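Local coordinates for prepilin (Salmonella typhi, PDB 3FHV), which is the type IVb pilin PilS, the subunit of a Salmonella typhi pilus, and interacts with the cystic fibrosis transmembrane conductance regulator (CFTR), at the interface of chains A and B. Numbering follows the deposited sequence. Chains: chain A/B, Prepilin.

Contact 1: the interface of chains A and B. Residues chain A 19-20, 46-48; chain B 52-54.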
ATOM      1  N   THR A  19       5.674  -6.100   2.038  1.00  7.16           N
ATOM      2  CA  THR A  19       5.560  -5.310   3.257  1.00  9.05           C
ATOM      3  C   THR A  19       4.264  -5.635   4.007  1.00  8.18           C
ATOM      4  O   THR A  19       4.276  -5.809   5.230  1.00  7.55           O
ATOM      5  CB  THR A  19       5.625  -3.801   2.934  1.00  9.79           C
ATOM      6  OG1 THR A  19       6.945  -3.482   2.472  1.00 10.76           O
ATOM      7  CG2 THR A  19       5.300  -2.964   4.181  1.00 12.67           C
ATOM      8  N   ASN A  20       3.155  -5.736   3.274  1.00  8.24           N
ATOM      9  CA  ASN A  20       1.870  -6.062   3.879  1.00  9.10           C
ATOM     10  C   ASN A  20       1.893  -7.455   4.494  1.00  9.83           C
ATOM     11  O   ASN A  20       1.351  -7.676   5.573  1.00 10.16           O
ATOM     12  CB  ASN A  20       0.745  -5.984   2.847  1.00  8.56           C
ATOM     13  CG  ASN A  20       0.500  -4.570   2.365  1.00  8.21           C
ATOM     14  OD1 ASN A  20       0.729  -3.612   3.099  1.00  7.72           O
ATOM     15  ND2 ASN A  20       0.019  -4.435   1.140  1.00  8.70           N
ATOM     16  N   ALA A  46      -7.483  -8.941   3.303  1.00 17.09           N
ATOM     17  CA  ALA A  46      -7.047  -7.777   4.067  1.00 15.79           C
ATOM     18  C   ALA A  46      -6.778  -6.550   3.198  1.00 16.91           C
ATOM     19  O   ALA A  46      -6.430  -5.487   3.713  1.00 17.89           O
ATOM     20  CB  ALA A  46      -5.800  -8.125   4.871  1.00 16.57           C
ATOM     21  N   GLY A  47      -6.924  -6.696   1.883  1.00 13.87           N
ATOM     22  CA  GLY A  47      -6.682  -5.575   0.994  1.00 13.27           C
ATOM     23  C   GLY A  47      -5.204  -5.311   0.763  1.00 12.64           C
ATOM     24  O   GLY A  47      -4.812  -4.198   0.414  1.00 12.08           O
ATOM     25  N   ALA A  48      -4.379  -6.338   0.937  1.00 12.29           N
ATOM     26  CA  ALA A  48      -2.936  -6.180   0.752  1.00 11.76           C
ATOM     27  C   ALA A  48      -2.478  -6.269  -0.707  1.00 10.93           C
ATOM     28  O   ALA A  48      -1.285  -6.163  -0.984  1.00 12.93           O
ATOM     29  CB  ALA A  48      -2.197  -7.222   1.583  1.00 11.94           C
TER
ATOM     30  N   MET B  52       0.601   0.491   7.902  1.00 13.25           N
ATOM     31  CA  MET B  52      -0.620   0.735   7.149  1.00 12.02           C
ATOM     32  C   MET B  52      -0.525  -0.031   5.835  1.00 10.91           C
ATOM     33  O   MET B  52       0.576  -0.330   5.361  1.00 11.67           O
ATOM     34  CB  MET B  52      -0.797   2.232   6.880  1.00 12.72           C
ATOM     35  CG  MET B  52      -1.053   3.062   8.134  1.00 14.98           C
ATOM     36  SD  MET B  52      -1.284   4.821   7.770  1.00 17.80           S
ATOM     37  CE  MET B  52      -2.917   4.812   7.234  1.00 15.42           C
ATOM     38  N   THR B  53      -1.668  -0.354   5.245  1.00 10.10           N
ATOM     39  CA  THR B  53      -1.673  -1.097   3.992  1.00  9.57           C
ATOM     40  C   THR B  53      -1.275  -0.224   2.812  1.00  9.46           C
ATOM     41  O   THR B  53      -1.793   0.875   2.629  1.00  8.01           O
ATOM     42  CB  THR B  53      -3.055  -1.715   3.706  1.00 11.79           C
ATOM     43  OG1 THR B  53      -3.423  -2.570   4.793  1.00 14.40           O
ATOM     44  CG2 THR B  53      -3.006  -2.545   2.419  1.00 12.47           C
ATOM     45  N   VAL B  54      -0.345  -0.735   2.018  1.00  7.99           N
ATOM     46  CA  VAL B  54       0.149  -0.034   0.853  1.00  8.81           C
ATOM     47  C   VAL B  54       0.049  -0.908  -0.397  1.00  9.70           C
ATOM     48  O   VAL B  54      -0.067  -2.133  -0.304  1.00 11.01           O
ATOM     49  CB  VAL B  54       1.618   0.390   1.078  1.00  9.23           C
ATOM     50  CG1 VAL B  54       1.674   1.533   2.106  1.00  8.72           C
ATOM     51  CG2 VAL B  54       2.432  -0.798   1.607  1.00  9.00           C
TER
HETATM   52  O   HOH W   1      -5.136  -4.533   6.284  1.00 31.65           O
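The carboxamide of A:Asn20 grips the backbone of B:Val54 at both of its polar ends, and this paired recognition is the core of a small polar patch between two copies of the pilin's soluble domain in the deposited dimer, which may not be the pairing of the pilus. A:Asn20 lies on helix 8-25 of one copy, B:Val54 on the strand 53-56 of the other. The side-chain ND2 donates to the carbonyl O of B:Val54 over 2.7 Å, with that oxygen 11° out of the amide plane. In return the N-H of B:Val54 reaches the side-chain OD1 of A:Asn20 at 3.3 Å, a longer but nearly straight bond (169° at H) that meets a lone pair in the carbonyl plane. An asparagine suits the place because its amide presents a donor and an acceptor side by side, matching the N-H and C=O of one residue much as a neighbouring strand would.

Within chain A, the same ND2 also donates to the backbone O of A:Ala48 at 3.0 Å. This second bond engages the nitrogen's other hydrogen and fixes which way the amide is flipped. With CG beside the backbone N (chi1 -67°), the group projects from the helix toward the strand.

A water also bridges the chains: water 1 lies 3.0 Å from the carbonyl O of A:Ala46 and equally 3.0 Å from the hydroxyl OG1 of B:Thr53. Threonine serves two purposes here, since its hydroxyl meets the water while its methyl faces the loop 46-48.

Apolar contact is modest. B:Thr53 crosses A:Asn20 at about a right angle, and the small residues A:Gly47 and A:Ala48 probably let the strand come close. CG2 of B:Thr53, anti to its own backbone N, rests 4.0 Å from CA of A:Ala48 and also 4.0 Å from the amide carbon CG of A:Asn20.

Contact 2: the interface of chains A and B. Residues chain A 49-51; chain B 55-56, 66.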
ATOM      1  N   ALA A  49      -3.413  -6.441  -1.635  1.00 10.15           N
ATOM      2  CA  ALA A  49      -3.048  -6.570  -3.044  1.00  9.96           C
ATOM      3  C   ALA A  49      -3.893  -5.693  -3.967  1.00 10.22           C
ATOM      4  O   ALA A  49      -4.203  -6.074  -5.097  1.00  9.73           O
ATOM      5  CB  ALA A  49      -3.159  -8.038  -3.469  1.00  8.96           C
ATOM      6  N   LYS A  50      -4.252  -4.507  -3.488  1.00 10.29           N
ATOM      7  CA  LYS A  50      -5.073  -3.582  -4.264  1.00 10.22           C
ATOM      8  C   LYS A  50      -4.598  -3.291  -5.692  1.00 10.15           C
ATOM      9  O   LYS A  50      -5.395  -3.332  -6.625  1.00 11.58           O
ATOM     10  CB  LYS A  50      -5.231  -2.266  -3.495  1.00 12.68           C
ATOM     11  CG  LYS A  50      -6.023  -1.178  -4.220  1.00 15.19           C
ATOM     12  CD  LYS A  50      -7.463  -1.592  -4.543  1.00 15.67           C
ATOM     13  CE  LYS A  50      -8.216  -0.426  -5.178  1.00 16.16           C
ATOM     14  NZ  LYS A  50      -9.559  -0.810  -5.690  1.00 17.79           N
ATOM     15  N   GLY A  51      -3.316  -2.986  -5.868  1.00  9.50           N
ATOM     16  CA  GLY A  51      -2.809  -2.682  -7.200  1.00  8.92           C
ATOM     17  C   GLY A  51      -2.730  -3.830  -8.195  1.00  8.90           C
ATOM     18  O   GLY A  51      -2.427  -3.611  -9.368  1.00  7.66           O
TER
ATOM     19  N   SER B  55       0.068  -0.278  -1.564  1.00  9.07           N
ATOM     20  CA  SER B  55       0.025  -1.022  -2.812  1.00  9.17           C
ATOM     21  C   SER B  55       0.644  -0.192  -3.929  1.00  8.73           C
ATOM     22  O   SER B  55       1.310   0.805  -3.662  1.00  9.30           O
ATOM     23  CB  SER B  55      -1.411  -1.421  -3.166  1.00 11.00           C
ATOM     24  OG  SER B  55      -1.394  -2.542  -4.040  1.00 11.12           O
ATOM     25  N   GLY B  56       0.448  -0.619  -5.173  1.00  9.19           N
ATOM     26  CA  GLY B  56       1.012   0.095  -6.302  1.00  7.46           C
ATOM     27  C   GLY B  56      -0.039   0.647  -7.250  1.00  8.82           C
ATOM     28  O   GLY B  56      -1.050   0.005  -7.526  1.00  9.46           O
ATOM     29  N   TRP B  66      -3.649   3.255   2.089  1.00  7.23           N
ATOM     30  CA  TRP B  66      -5.009   2.749   2.227  1.00  8.88           C
ATOM     31  C   TRP B  66      -5.426   2.683   3.692  1.00  9.84           C
ATOM     32  O   TRP B  66      -4.715   2.121   4.525  1.00  9.82           O
ATOM     33  CB  TRP B  66      -5.135   1.369   1.581  1.00  8.14           C
ATOM     34  CG  TRP B  66      -4.824   1.360   0.116  1.00  9.05           C
ATOM     35  CD1 TRP B  66      -3.631   1.044  -0.467  1.00  9.64           C
ATOM     36  CD2 TRP B  66      -5.720   1.685  -0.954  1.00  8.57           C
ATOM     37  NE1 TRP B  66      -3.729   1.151  -1.833  1.00 10.21           N
ATOM     38  CE2 TRP B  66      -5.001   1.543  -2.159  1.00 10.02           C
ATOM     39  CE3 TRP B  66      -7.059   2.083  -1.011  1.00 11.52           C
ATOM     40  CZ2 TRP B  66      -5.576   1.784  -3.403  1.00  9.87           C
ATOM     41  CZ3 TRP B  66      -7.628   2.320  -2.249  1.00 10.61           C
ATOM     42  CH2 TRP B  66      -6.888   2.170  -3.428  1.00 12.74           C
TER
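The backbone N-H of A:Gly51 donates to the hydroxyl OG of B:Ser55, joining a loop of one pilin copy to the strand segment 53-56 of the other. The nitrogen lies 2.7 Å from the B:Ser55 OG and the bond is close to straight, 162° at H. Serine fits because its short side chain sets an acceptor just off the strand, and A:Gly51, with no side chain, probably eases the approach of the hydroxyl; OG also stands 3.5 Å from CA of A:Gly51.

Beside this bond, the aliphatic stretch of A:Lys50 skirts the CZ2-CH2 edge of the B:Trp66 indole from one side. The two side chains cross at about a right angle. CG of the lysine comes nearest CZ2, although the modelled spacing there is too tight to be taken literally. Farther out, CE is 3.4 Å from the ring atom CH2. The apolar benzo rim of the indole suits the lysine methylenes, and a lysine can use those groups while its terminal amino group NZ extends past them. At the root of the chain, CB of A:Lys50 packs 3.9 Å from CB of B:Ser55, linking the apolar contact to the polar one.

In the next layer, torsions and backbone set these groups in place. The lysine has CG anti to the backbone N (chi1 178°) and a bend at chi2 of 60°, after which the chain runs extended past the ring. B:Ser55 points its hydroxyl away from its own N, toward the loop. B:Trp66 closes strand 63-66, while A:Ala49 precedes the lysine and contributes little surface.

For the pilin, the patch fastens loop 49-51 to the neighbouring copy's strands in the deposited dimer, a pairing that the assembled pilus may or may not use.

Contact 1 and contact 2 are neighbouring stretches of one interface, their C-alpha centres about 7 Å apart. The strand segment 53-56 of chain B runs through both, giving its first half to contact 1 and its second to contact 2, while the chain A loop continues from one into the other between A:Ala48 and A:Ala49. Helix 8-25 adds to contact 1, and strand 63-66 to contact 2. Since the whole interface is not an exact two-fold, the two copies need not use equivalent surfaces. An asymmetric arrangement of this kind could suit a repeating assembly, but may equally arise from crystal packing.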